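GCN5 like acetylase + bromodomain (Cryptosporidium parvum, PDB 4LDF) is a GCN5-family protein that probably acetylates histone H3, here represented by its bromodomain, a module that characteristically recognises acetylated lysine. Local coordinates at residues 16-21 with 72-77; 32-37 with 79-84; 57-62 with 66-71; 87-90 with 94-97. One frame throughout, in Å; residues are numbered along the deposited sequence.

How the interactions relate
Interactions 1 and 2 are buried and apolar, pairing helix 71-88 by its early turns with helix 14-27 and by its middle with the loop that follows. Interactions 3 and 4 are turn contacts, partly buried; interaction 3 adds a backbone hydrogen bond, interaction 4 sets an amide against a tyrosine without one. Interaction 3 closes helix 56-64 and meets interaction 1 through E77, whose carboxylate receives K62 and Y68. Interaction 4 spans the turn from helix 71-88 into helix 93-110, on the side of the chain's centre opposite interactions 1 and 3, and touches interaction 2 through Y95 and P33. By family motifs, interactions 2 and 4 probably border the acetyl-lysine pocket; 1 and 3 build the far end.

Interaction 1: residues 16-21 with 72-77; sequences DQIWQL and SEFSSE
F74 reaches from helix 71-88 across to I18 and L21 of helix 14-27, and everything it meets there is aliphatic. Its CG stands anti to the backbone N (chi1 169°), which carries the ring away from its own helix. At the root of the side chain, F74 CB touches I18 CD1 at 3.7 Å. One step out, F74 CG lies beneath I18 CG2, while F74 CD2 is 3.8 Å from I18 CG1, so both branches of the isoleucine, the CG1-CD1 arm and the CG2 methyl, are engaged. Further along, F74 CD1 and CE1 share the same methyl, with I18 CG2 3.7 Å from F74 CD1. This methyl sits almost exactly over the middle of one ring face, 3.6 Å from I18 CG2 to the F74 centroid and only 10° off the ring normal, a CH-pi contact. At the far rim the partner changes: L21 CD2 approaches F74 CZ at 3.6 Å and lies near the ring plane, at the edge. The isoleucine and phenylalanine side chains run antiparallel past one another, whereas L21 meets the ring at a slant. No hydrogen bond links the segments, and the three touching residues are buried. M59 of helix 56-64 and L110 of helix 93-110 also pack on F74, and L21 reaches I106 and L110, so the contact lies where the four main helices of the bromodomain bundle converge.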
loop_
_atom_site.group_PDB
_atom_site.type_symbol
_atom_site.label_atom_id
_atom_site.label_comp_id
_atom_site.label_asym_id
_atom_site.label_seq_id
_atom_site.Cartn_x
_atom_site.Cartn_y
_atom_site.Cartn_z
ATOM N N ASP A 16 -6.556 -12.814 -4.327
ATOM C CA ASP A 16 -7.743 -12.045 -4.723
ATOM C C ASP A 16 -8.277 -11.241 -3.542
ATOM O O ASP A 16 -8.817 -10.154 -3.736
ATOM C CB ASP A 16 -8.841 -12.943 -5.313
ATOM C CG ASP A 16 -8.595 -13.368 -6.749
ATOM O OD1 ASP A 16 -7.688 -12.795 -7.395
ATOM O OD2 ASP A 16 -9.326 -14.254 -7.237
ATOM N N GLN A 17 -8.145 -11.779 -2.316
ATOM C CA GLN A 17 -8.595 -11.086 -1.107
ATOM C C GLN A 17 -7.673 -9.895 -0.869
ATOM O O GLN A 17 -8.126 -8.865 -0.372
ATOM C CB GLN A 17 -8.532 -12.014 0.114
ATOM C CG GLN A 17 -9.608 -13.090 0.206
ATOM C CD GLN A 17 -9.186 -14.074 1.265
ATOM O OE1 GLN A 17 -9.133 -13.749 2.433
ATOM N NE2 GLN A 17 -8.786 -15.272 0.880
ATOM N N ILE A 18 -6.367 -10.062 -1.174
ATOM C CA ILE A 18 -5.364 -8.994 -1.073
ATOM C C ILE A 18 -5.747 -7.894 -2.086
ATOM O O ILE A 18 -5.843 -6.722 -1.704
ATOM C CB ILE A 18 -3.911 -9.522 -1.250
ATOM C CG1 ILE A 18 -3.414 -10.207 0.038
ATOM C CG2 ILE A 18 -2.929 -8.391 -1.672
ATOM C CD1 ILE A 18 -2.184 -11.067 -0.155
ATOM N N TRP A 19 -6.062 -8.284 -3.339
ATOM C CA TRP A 19 -6.456 -7.316 -4.376
ATOM C C TRP A 19 -7.635 -6.453 -3.908
ATOM O O TRP A 19 -7.581 -5.230 -4.077
ATOM C CB TRP A 19 -6.753 -8.005 -5.726
ATOM C CG TRP A 19 -6.835 -7.044 -6.878
ATOM C CD1 TRP A 19 -5.815 -6.676 -7.711
ATOM C CD2 TRP A 19 -7.960 -6.217 -7.228
ATOM N NE1 TRP A 19 -6.255 -5.727 -8.606
ATOM C CE2 TRP A 19 -7.567 -5.420 -8.327
ATOM C CE3 TRP A 19 -9.271 -6.099 -6.742
ATOM C CZ2 TRP A 19 -8.423 -4.480 -8.911
ATOM C CZ3 TRP A 19 -10.125 -5.178 -7.328
ATOM C CH2 TRP A 19 -9.710 -4.401 -8.417
ATOM N N GLN A 20 -8.688 -7.076 -3.287
ATOM C CA GLN A 20 -9.865 -6.337 -2.810
ATOM C C GLN A 20 -9.600 -5.418 -1.608
ATOM O O GLN A 20 -10.251 -4.370 -1.462
ATOM C CB GLN A 20 -11.067 -7.259 -2.592
ATOM C CG GLN A 20 -11.623 -7.814 -3.907
ATOM C CD GLN A 20 -12.907 -8.577 -3.716
ATOM O OE1 GLN A 20 -13.682 -8.336 -2.786
ATOM N NE2 GLN A 20 -13.167 -9.501 -4.613
ATOM N N LEU A 21 -8.637 -5.802 -0.761
ATOM C CA LEU A 21 -8.182 -4.970 0.360
ATOM C C LEU A 21 -7.525 -3.713 -0.248
ATOM O O LEU A 21 -7.796 -2.600 0.181
ATOM C CB LEU A 21 -7.177 -5.760 1.215
ATOM C CG LEU A 21 -6.442 -5.050 2.341
ATOM C CD1 LEU A 21 -6.105 -6.030 3.459
ATOM C CD2 LEU A 21 -5.150 -4.395 1.853
ATOM N N SER A 72 2.244 -12.562 5.305
ATOM C CA SER A 72 3.370 -11.773 5.843
ATOM C C SER A 72 4.105 -10.957 4.782
ATOM O O SER A 72 4.394 -9.779 5.012
ATOM C CB SER A 72 4.347 -12.639 6.652
ATOM O OG SER A 72 4.827 -13.735 5.890
ATOM N N GLU A 73 4.349 -11.568 3.612
ATOM C CA GLU A 73 4.989 -10.941 2.449
ATOM C C GLU A 73 4.215 -9.677 2.047
ATOM O O GLU A 73 4.827 -8.631 1.837
ATOM C CB GLU A 73 5.003 -11.923 1.254
ATOM C CG GLU A 73 6.065 -13.002 1.347
ATOM C CD GLU A 73 6.178 -13.955 0.166
ATOM O OE1 GLU A 73 5.384 -13.838 -0.795
ATOM O OE2 GLU A 73 7.068 -14.833 0.211
ATOM N N PHE A 74 2.860 -9.766 1.979
ATOM C CA PHE A 74 2.042 -8.615 1.611
ATOM C C PHE A 74 1.974 -7.573 2.740
ATOM O O PHE A 74 2.141 -6.382 2.478
ATOM C CB PHE A 74 0.627 -9.042 1.159
ATOM C CG PHE A 74 -0.288 -7.852 1.039
ATOM C CD1 PHE A 74 -0.075 -6.885 0.055
ATOM C CD2 PHE A 74 -1.325 -7.654 1.948
ATOM C CE1 PHE A 74 -0.874 -5.742 -0.011
ATOM C CE2 PHE A 74 -2.099 -6.497 1.902
ATOM C CZ PHE A 74 -1.875 -5.555 0.911
ATOM N N SER A 75 1.707 -8.013 3.980
ATOM C CA SER A 75 1.605 -7.104 5.135
ATOM C C SER A 75 2.890 -6.306 5.385
ATOM O O SER A 75 2.797 -5.135 5.754
ATOM C CB SER A 75 1.110 -7.827 6.387
ATOM O OG SER A 75 1.907 -8.952 6.710
ATOM N N SER A 76 4.081 -6.899 5.094
ATOM C CA SER A 76 5.375 -6.211 5.221
ATOM C C SER A 76 5.468 -5.094 4.187
ATOM O O SER A 76 5.904 -3.993 4.518
ATOM C CB SER A 76 6.538 -7.177 5.024
ATOM O OG SER A 76 6.399 -8.308 5.862
ATOM N N GLU A 77 5.063 -5.391 2.939
ATOM C CA GLU A 77 5.063 -4.465 1.818
ATOM C C GLU A 77 4.063 -3.332 2.047
ATOM O O GLU A 77 4.393 -2.179 1.801
ATOM C CB GLU A 77 4.715 -5.194 0.509
ATOM C CG GLU A 77 4.979 -4.304 -0.699
ATOM C CD GLU A 77 5.104 -4.996 -2.038
ATOM O OE1 GLU A 77 5.480 -4.314 -3.021
ATOM O OE2 GLU A 77 4.847 -6.219 -2.102
#

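Interaction 2: residues 32-37 with 79-84; sequences WPFRKP and KRMFDN
The rings of F34 and F82 meet edge-to-face, the edge of F82 turned toward the face of F34, with centroids 5.7 Å apart and planes inclined at 60°. Their nearest atoms, F34 CE2 and F82 CD1, are 4.3 Å apart. M81 fills the angle between the two. Its chain runs straight out from helix 71-88 through CG and then bends at the last torsion (chi3 71°), turning the terminal methyl into the corner formed by the two rings. M81 CE consequently lies 3.6 Å above one face of F82, offset toward the rim, and 3.9 Å from F34 CD2. The sulfur lies nearer the root of F34, with M81 SD 3.8 Å from F34 CB. M81 SD stands obliquely to the F34 ring, 5.3 Å from the ring centroid, a Met-aromatic contact. F34 belongs to the sequence W32-P33-F34, matching the WPF shelf found beside the acetyl-lysine pocket in many bromodomains, and a glycerol lies about 5 Å from its side chain. L102 of helix 93-110 packs on both rings, and F34 and M81 also touch I56 at the start of helix 56-64. The shelf end of the loop after helix 14-27 is thereby anchored against three helices of the bundle.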
loop_
_atom_site.group_PDB
_atom_site.type_symbol
_atom_site.label_atom_id
_atom_site.label_comp_id
_atom_site.label_asym_id
_atom_site.label_seq_id
_atom_site.Cartn_x
_atom_site.Cartn_y
_atom_site.Cartn_z
ATOM N N TRP A 32 -5.092 8.744 -2.727
ATOM C CA TRP A 32 -4.543 9.266 -3.971
ATOM C C TRP A 32 -2.987 9.351 -4.056
ATOM O O TRP A 32 -2.477 8.941 -5.099
ATOM C CB TRP A 32 -5.269 10.529 -4.449
ATOM C CG TRP A 32 -4.949 11.770 -3.672
ATOM C CD1 TRP A 32 -5.662 12.302 -2.635
ATOM C CD2 TRP A 32 -3.798 12.613 -3.848
ATOM N NE1 TRP A 32 -5.034 13.436 -2.165
ATOM C CE2 TRP A 32 -3.864 13.623 -2.863
ATOM C CE3 TRP A 32 -2.737 12.639 -4.777
ATOM C CZ2 TRP A 32 -2.890 14.628 -2.756
ATOM C CZ3 TRP A 32 -1.755 13.608 -4.644
ATOM C CH2 TRP A 32 -1.844 14.597 -3.653
ATOM N N PRO A 33 -2.203 9.774 -3.014
ATOM C CA PRO A 33 -0.733 9.809 -3.177
ATOM C C PRO A 33 -0.069 8.434 -3.199
ATOM O O PRO A 33 1.154 8.355 -3.376
ATOM C CB PRO A 33 -0.254 10.576 -1.926
ATOM C CG PRO A 33 -1.431 11.156 -1.313
ATOM C CD PRO A 33 -2.576 10.294 -1.681
ATOM N N PHE A 34 -0.856 7.354 -2.984
ATOM C CA PHE A 34 -0.331 5.988 -2.904
ATOM C C PHE A 34 -0.794 5.097 -4.067
ATOM O O PHE A 34 -0.353 3.956 -4.150
ATOM C CB PHE A 34 -0.735 5.350 -1.550
ATOM C CG PHE A 34 -0.465 6.198 -0.317
ATOM C CD1 PHE A 34 -1.422 7.085 0.162
ATOM C CD2 PHE A 34 0.740 6.086 0.377
ATOM C CE1 PHE A 34 -1.147 7.916 1.254
ATOM C CE2 PHE A 34 0.987 6.863 1.515
ATOM C CZ PHE A 34 0.043 7.776 1.947
ATOM N N ARG A 35 -1.700 5.591 -4.938
ATOM C CA ARG A 35 -2.243 4.782 -6.033
ATOM C C ARG A 35 -1.237 4.359 -7.068
ATOM O O ARG A 35 -1.353 3.262 -7.603
ATOM C CB ARG A 35 -3.462 5.456 -6.701
ATOM C CG ARG A 35 -4.675 5.487 -5.801
ATOM C CD ARG A 35 -5.850 6.165 -6.445
ATOM N NE ARG A 35 -6.874 6.427 -5.442
ATOM C CZ ARG A 35 -7.619 7.522 -5.396
ATOM N NH1 ARG A 35 -8.497 7.689 -4.421
ATOM N NH2 ARG A 35 -7.482 8.468 -6.321
ATOM N N LYS A 36 -0.236 5.211 -7.351
ATOM C CA LYS A 36 0.765 4.915 -8.373
ATOM C C LYS A 36 2.172 5.241 -7.878
ATOM O O LYS A 36 2.275 5.942 -6.877
ATOM C CB LYS A 36 0.441 5.745 -9.628
ATOM N N PRO A 37 3.275 4.842 -8.575
ATOM C CA PRO A 37 4.616 5.260 -8.109
ATOM C C PRO A 37 4.807 6.776 -8.171
ATOM O O PRO A 37 4.112 7.458 -8.931
ATOM C CB PRO A 37 5.577 4.536 -9.058
ATOM C CG PRO A 37 4.775 4.257 -10.278
ATOM C CD PRO A 37 3.375 3.996 -9.787
ATOM N N LYS A 79 2.892 -2.308 4.957
ATOM C CA LYS A 79 3.418 -1.488 6.061
ATOM C C LYS A 79 4.525 -0.571 5.543
ATOM O O LYS A 79 4.533 0.613 5.881
ATOM C CB LYS A 79 3.945 -2.332 7.237
ATOM C CG LYS A 79 4.151 -1.475 8.477
ATOM C CD LYS A 79 5.005 -2.132 9.520
ATOM C CE LYS A 79 5.040 -1.293 10.779
ATOM N NZ LYS A 79 6.015 -0.165 10.685
ATOM N N ARG A 80 5.450 -1.128 4.724
ATOM C CA ARG A 80 6.550 -0.423 4.065
ATOM C C ARG A 80 6.006 0.747 3.222
ATOM O O ARG A 80 6.603 1.819 3.240
ATOM C CB ARG A 80 7.385 -1.403 3.200
ATOM C CG ARG A 80 8.456 -0.710 2.312
ATOM C CD ARG A 80 9.661 -1.574 1.944
ATOM N NE ARG A 80 9.312 -2.949 1.573
ATOM C CZ ARG A 80 8.916 -3.337 0.364
ATOM N NH1 ARG A 80 8.641 -4.612 0.129
ATOM N NH2 ARG A 80 8.792 -2.453 -0.620
ATOM N N MET A 81 4.847 0.569 2.531
ATOM C CA MET A 81 4.276 1.692 1.775
ATOM C C MET A 81 4.037 2.916 2.706
ATOM O O MET A 81 4.402 4.040 2.350
ATOM C CB MET A 81 2.964 1.294 1.082
ATOM C CG MET A 81 2.501 2.335 0.075
ATOM S SD MET A 81 0.879 1.994 -0.616
ATOM C CE MET A 81 -0.188 2.331 0.854
ATOM N N PHE A 82 3.439 2.686 3.875
ATOM C CA PHE A 82 3.152 3.767 4.842
ATOM C C PHE A 82 4.424 4.309 5.525
ATOM O O PHE A 82 4.568 5.528 5.700
ATOM C CB PHE A 82 2.096 3.315 5.849
ATOM C CG PHE A 82 0.743 3.056 5.222
ATOM C CD1 PHE A 82 0.028 4.091 4.618
ATOM C CD2 PHE A 82 0.153 1.799 5.294
ATOM C CE1 PHE A 82 -1.227 3.857 4.044
ATOM C CE2 PHE A 82 -1.120 1.576 4.766
ATOM C CZ PHE A 82 -1.802 2.606 4.147
ATOM N N ASP A 83 5.374 3.402 5.821
ATOM C CA ASP A 83 6.660 3.725 6.420
ATOM C C ASP A 83 7.509 4.608 5.503
ATOM O O ASP A 83 8.059 5.603 5.980
ATOM C CB ASP A 83 7.415 2.449 6.848
ATOM C CG ASP A 83 6.904 1.816 8.137
ATOM O OD1 ASP A 83 6.196 2.510 8.910
ATOM O OD2 ASP A 83 7.239 0.647 8.395
ATOM N N ASN A 84 7.568 4.277 4.196
ATOM C CA ASN A 84 8.278 5.035 3.143
ATOM C C ASN A 84 7.763 6.458 3.080
ATOM O O ASN A 84 8.571 7.377 3.063
ATOM C CB ASN A 84 8.106 4.380 1.754
ATOM C CG ASN A 84 8.928 3.140 1.526
ATOM O OD1 ASN A 84 9.814 2.802 2.305
ATOM N ND2 ASN A 84 8.673 2.452 0.424
#

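Interaction 3: residues 57-62 with 66-71; sequences QTMKRK and KEYKTL
The Y68 ring has K62 and M59 of helix 56-64 beside it: M59 O lies at its edge, near the ring plane, while K62 CB approaches obliquely, 3.7 Å from Y68 CE1. Y68 CG lies anti to the carbonyl carbon (chi1 -66°), which brings the ring end back to K62 and M59. The phenol end presses in among aliphatic carbons, with Y68 OH 3.3 Å from M59 CG and 3.6 Å from K62 CD. The extended K62 chain runs past the hydroxyl to E77 of helix 71-88, where K62 NZ forms a salt bridge with one carboxylate oxygen and Y68 OH hydrogen-bonds the other. Together with T54, which also bonds E77, these partners probably favour its charged form, and the Y68 bond helps to hold the ring in place. E67 N donates to K62 O at 3.0 Å in a nearly straight bond of 166°, the donor tilted 23° from the carbonyl plane. K66, with positive phi, is the C-prime residue of a Schellman motif, completed by the K66 N to A63 O bond, which ends the helix. The E67 side chain stands roughly perpendicular to that of K62. Beyond the turn, Y68 pairs edge-to-face with F74 and touches M14 at the start of helix 14-27. The connection from helix 56-64 to helix 71-88 is therefore tucked against the core by its tyrosine, with helix 14-27 alongside.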
loop_
_atom_site.group_PDB
_atom_site.type_symbol
_atom_site.label_atom_id
_atom_site.label_comp_id
_atom_site.label_asym_id
_atom_site.label_seq_id
_atom_site.Cartn_x
_atom_site.Cartn_y
_atom_site.Cartn_z
ATOM N N GLN A 57 -0.725 0.210 -7.116
ATOM C CA GLN A 57 -0.735 -0.376 -8.455
ATOM C C GLN A 57 0.257 -1.548 -8.517
ATOM O O GLN A 57 -0.080 -2.596 -9.075
ATOM C CB GLN A 57 -0.429 0.725 -9.503
ATOM C CG GLN A 57 -0.400 0.296 -10.961
ATOM C CD GLN A 57 0.106 1.432 -11.832
ATOM O OE1 GLN A 57 1.303 1.543 -12.130
ATOM N NE2 GLN A 57 -0.786 2.339 -12.203
ATOM N N THR A 58 1.450 -1.385 -7.896
ATOM C CA THR A 58 2.493 -2.412 -7.818
ATOM C C THR A 58 1.947 -3.626 -7.038
ATOM O O THR A 58 2.045 -4.746 -7.530
ATOM C CB THR A 58 3.789 -1.825 -7.208
ATOM O OG1 THR A 58 4.304 -0.822 -8.085
ATOM C CG2 THR A 58 4.865 -2.883 -6.938
ATOM N N MET A 59 1.368 -3.401 -5.845
ATOM C CA MET A 59 0.803 -4.471 -5.012
ATOM C C MET A 59 -0.404 -5.156 -5.669
ATOM O O MET A 59 -0.517 -6.377 -5.577
ATOM C CB MET A 59 0.511 -3.979 -3.591
ATOM C CG MET A 59 1.779 -3.650 -2.812
ATOM S SD MET A 59 1.554 -3.122 -1.105
ATOM C CE MET A 59 0.841 -1.513 -1.318
ATOM N N LYS A 60 -1.277 -4.378 -6.362
ATOM C CA LYS A 60 -2.444 -4.897 -7.102
ATOM C C LYS A 60 -1.965 -5.793 -8.238
ATOM O O LYS A 60 -2.587 -6.827 -8.476
ATOM C CB LYS A 60 -3.316 -3.770 -7.659
ATOM C CG LYS A 60 -4.466 -3.381 -6.742
ATOM C CD LYS A 60 -5.332 -2.314 -7.398
ATOM C CE LYS A 60 -6.602 -2.094 -6.631
ATOM N NZ LYS A 60 -7.531 -1.160 -7.315
ATOM N N ARG A 61 -0.851 -5.413 -8.922
ATOM C CA ARG A 61 -0.243 -6.185 -10.020
ATOM C C ARG A 61 0.272 -7.510 -9.484
ATOM O O ARG A 61 0.049 -8.553 -10.098
ATOM C CB ARG A 61 0.946 -5.432 -10.637
ATOM C CG ARG A 61 0.716 -4.896 -12.038
ATOM C CD ARG A 61 2.010 -4.638 -12.821
ATOM N NE ARG A 61 3.174 -4.248 -12.008
ATOM C CZ ARG A 61 3.377 -3.039 -11.491
ATOM N NH1 ARG A 61 4.480 -2.784 -10.799
ATOM N NH2 ARG A 61 2.482 -2.077 -11.661
ATOM N N LYS A 62 1.006 -7.458 -8.360
ATOM C CA LYS A 62 1.548 -8.632 -7.670
ATOM C C LYS A 62 0.401 -9.586 -7.265
ATOM O O LYS A 62 0.507 -10.790 -7.476
ATOM C CB LYS A 62 2.378 -8.208 -6.448
ATOM C CG LYS A 62 3.668 -7.462 -6.823
ATOM C CD LYS A 62 4.615 -7.293 -5.633
ATOM C CE LYS A 62 5.813 -6.465 -6.009
ATOM N NZ LYS A 62 6.718 -6.230 -4.853
ATOM N N LYS A 66 -0.913 -13.432 -8.721
ATOM C CA LYS A 66 -0.893 -14.452 -7.653
ATOM C C LYS A 66 0.520 -14.693 -7.099
ATOM O O LYS A 66 0.904 -15.823 -6.792
ATOM C CB LYS A 66 -1.599 -15.750 -8.124
ATOM C CG LYS A 66 -2.980 -15.488 -8.732
ATOM C CD LYS A 66 -3.762 -16.759 -8.997
ATOM C CE LYS A 66 -4.876 -16.571 -10.002
ATOM N NZ LYS A 66 -4.500 -17.110 -11.339
ATOM N N GLU A 67 1.284 -13.593 -6.953
ATOM C CA GLU A 67 2.670 -13.610 -6.509
ATOM C C GLU A 67 2.893 -13.602 -4.996
ATOM O O GLU A 67 4.012 -13.865 -4.564
ATOM C CB GLU A 67 3.469 -12.509 -7.208
ATOM C CG GLU A 67 3.697 -12.778 -8.685
ATOM C CD GLU A 67 4.232 -11.595 -9.471
ATOM O OE1 GLU A 67 4.713 -10.624 -8.842
ATOM O OE2 GLU A 67 4.167 -11.639 -10.721
ATOM N N TYR A 68 1.862 -13.296 -4.176
ATOM C CA TYR A 68 2.091 -13.378 -2.733
ATOM C C TYR A 68 1.926 -14.818 -2.300
ATOM O O TYR A 68 0.873 -15.416 -2.521
ATOM C CB TYR A 68 1.187 -12.431 -1.924
ATOM C CG TYR A 68 1.486 -10.972 -2.170
ATOM C CD1 TYR A 68 0.593 -10.166 -2.876
ATOM C CD2 TYR A 68 2.678 -10.397 -1.727
ATOM C CE1 TYR A 68 0.864 -8.820 -3.115
ATOM C CE2 TYR A 68 2.984 -9.065 -2.008
ATOM C CZ TYR A 68 2.060 -8.273 -2.680
ATOM O OH TYR A 68 2.312 -6.942 -2.928
ATOM N N LYS A 69 3.001 -15.387 -1.744
ATOM C CA LYS A 69 3.075 -16.763 -1.243
ATOM C C LYS A 69 2.482 -16.846 0.166
ATOM O O LYS A 69 1.870 -17.858 0.520
ATOM C CB LYS A 69 4.550 -17.225 -1.222
ATOM N N THR A 70 2.705 -15.795 0.991
ATOM C CA THR A 70 2.187 -15.732 2.362
ATOM C C THR A 70 1.544 -14.377 2.606
ATOM O O THR A 70 1.809 -13.429 1.858
ATOM C CB THR A 70 3.289 -16.006 3.419
ATOM O OG1 THR A 70 4.284 -14.978 3.382
ATOM C CG2 THR A 70 3.910 -17.407 3.315
ATOM N N LEU A 71 0.704 -14.278 3.648
ATOM C CA LEU A 71 0.122 -12.994 4.045
ATOM C C LEU A 71 1.242 -12.034 4.543
ATOM O O LEU A 71 1.220 -10.857 4.177
ATOM C CB LEU A 71 -0.983 -13.163 5.108
ATOM C CG LEU A 71 -1.605 -11.844 5.664
ATOM C CD1 LEU A 71 -2.212 -10.960 4.543
ATOM C CD2 LEU A 71 -2.608 -12.121 6.744
#

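Interaction 4: residues 87-90 with 94-97; sequences FYNA and IYTK
N89 packs against Y95 and T96 in a van der Waals contact that spans the short connection between helices 71-88 and 93-110, at one end of the bundle. Its amide leans on the root of the tyrosine: N89 ND2 is 3.5 Å from Y95 CB, and N89 OD1 lies 3.6 Å from Y95 CD1, at the ring edge and near its plane. The amide and ring planes are 32° apart. With CG anti to the carbonyl carbon (chi1 -67°), the amide is aimed across the turn, and N89 CB is left 3.8 Å from T96 OG1. Helix 71-88 ends here in a Schellman motif whose A90 has positive phi. By sequence, N89 and Y95 probably correspond to the conserved bromodomain asparagine that hydrogen-bonds acetyl-lysine and to the so-called gatekeeper. Consistent with such a role, N89 ND2 hydrogen-bonds a bound glycerol, probably from the crystallisation liquor, as well as C85 O of its own helix. The backbone bond helps orient the amide, while T93 OG1 gives its oxygen a weak bond. T96 OG1 is bonded to N92 O, which ties the threonine back to the residue just before its helix, and the Y95 ring continues onto W32 and P33.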
loop_
_atom_site.group_PDB
_atom_site.type_symbol
_atom_site.label_atom_id
_atom_site.label_comp_id
_atom_site.label_asym_id
_atom_site.label_seq_id
_atom_site.Cartn_x
_atom_site.Cartn_y
_atom_site.Cartn_z
ATOM N N PHE A 87 8.835 8.296 6.212
ATOM C CA PHE A 87 10.284 8.513 6.216
ATOM C C PHE A 87 10.621 9.674 5.266
ATOM O O PHE A 87 11.288 10.621 5.685
ATOM C CB PHE A 87 11.035 7.239 5.817
ATOM C CG PHE A 87 12.540 7.352 5.846
ATOM C CD1 PHE A 87 13.268 6.876 6.927
ATOM C CD2 PHE A 87 13.241 7.871 4.755
ATOM C CE1 PHE A 87 14.672 6.955 6.936
ATOM C CE2 PHE A 87 14.638 7.961 4.774
ATOM C CZ PHE A 87 15.339 7.488 5.857
ATOM N N TYR A 88 10.153 9.615 3.999
ATOM C CA TYR A 88 10.408 10.673 3.004
ATOM C C TYR A 88 9.939 12.060 3.494
ATOM O O TYR A 88 10.638 13.063 3.286
ATOM C CB TYR A 88 9.769 10.341 1.633
ATOM C CG TYR A 88 9.974 11.457 0.630
ATOM C CD1 TYR A 88 11.200 11.634 -0.004
ATOM C CD2 TYR A 88 8.965 12.383 0.371
ATOM C CE1 TYR A 88 11.410 12.689 -0.888
ATOM C CE2 TYR A 88 9.177 13.465 -0.485
ATOM C CZ TYR A 88 10.391 13.597 -1.136
ATOM O OH TYR A 88 10.592 14.641 -2.006
ATOM N N ASN A 89 8.755 12.092 4.128
ATOM C CA ASN A 89 8.110 13.293 4.673
ATOM C C ASN A 89 8.533 13.659 6.095
ATOM O O ASN A 89 8.032 14.656 6.646
ATOM C CB ASN A 89 6.579 13.203 4.536
ATOM C CG ASN A 89 6.125 13.240 3.102
ATOM O OD1 ASN A 89 6.164 14.280 2.469
ATOM N ND2 ASN A 89 5.679 12.110 2.553
ATOM N N ALA A 90 9.520 12.898 6.668
ATOM C CA ALA A 90 10.091 13.108 8.001
ATOM C C ALA A 90 9.008 13.196 9.096
ATOM O O ALA A 90 9.085 14.061 9.969
ATOM C CB ALA A 90 10.975 14.365 8.001
ATOM N N ILE A 94 0.947 16.701 4.944
ATOM C CA ILE A 94 -0.373 16.087 4.799
ATOM C C ILE A 94 -0.251 14.578 4.537
ATOM O O ILE A 94 -1.136 13.828 4.918
ATOM C CB ILE A 94 -1.201 16.783 3.687
ATOM C CG1 ILE A 94 -0.456 16.764 2.321
ATOM C CG2 ILE A 94 -1.592 18.190 4.125
ATOM C CD1 ILE A 94 -1.268 16.991 1.092
ATOM N N TYR A 95 0.845 14.152 3.867
ATOM C CA TYR A 95 1.102 12.760 3.527
ATOM C C TYR A 95 1.312 11.866 4.740
ATOM O O TYR A 95 0.940 10.695 4.677
ATOM C CB TYR A 95 2.249 12.641 2.513
ATOM C CG TYR A 95 2.031 13.490 1.282
ATOM C CD1 TYR A 95 2.843 14.589 1.017
ATOM C CD2 TYR A 95 0.961 13.243 0.417
ATOM C CE1 TYR A 95 2.612 15.412 -0.089
ATOM C CE2 TYR A 95 0.721 14.056 -0.690
ATOM C CZ TYR A 95 1.552 15.138 -0.941
ATOM O OH TYR A 95 1.344 15.922 -2.047
ATOM N N THR A 96 1.872 12.402 5.850
ATOM C CA THR A 96 2.044 11.604 7.072
ATOM C C THR A 96 0.665 11.414 7.704
ATOM O O THR A 96 0.374 10.338 8.229
ATOM C CB THR A 96 3.050 12.253 8.041
ATOM O OG1 THR A 96 4.352 12.166 7.462
ATOM C CG2 THR A 96 3.038 11.606 9.450
ATOM N N LYS A 97 -0.165 12.467 7.654
ATOM C CA LYS A 97 -1.523 12.454 8.190
ATOM C C LYS A 97 -2.372 11.423 7.434
ATOM O O LYS A 97 -3.105 10.657 8.066
ATOM C CB LYS A 97 -2.140 13.867 8.092
ATOM C CG LYS A 97 -3.248 14.124 9.102
#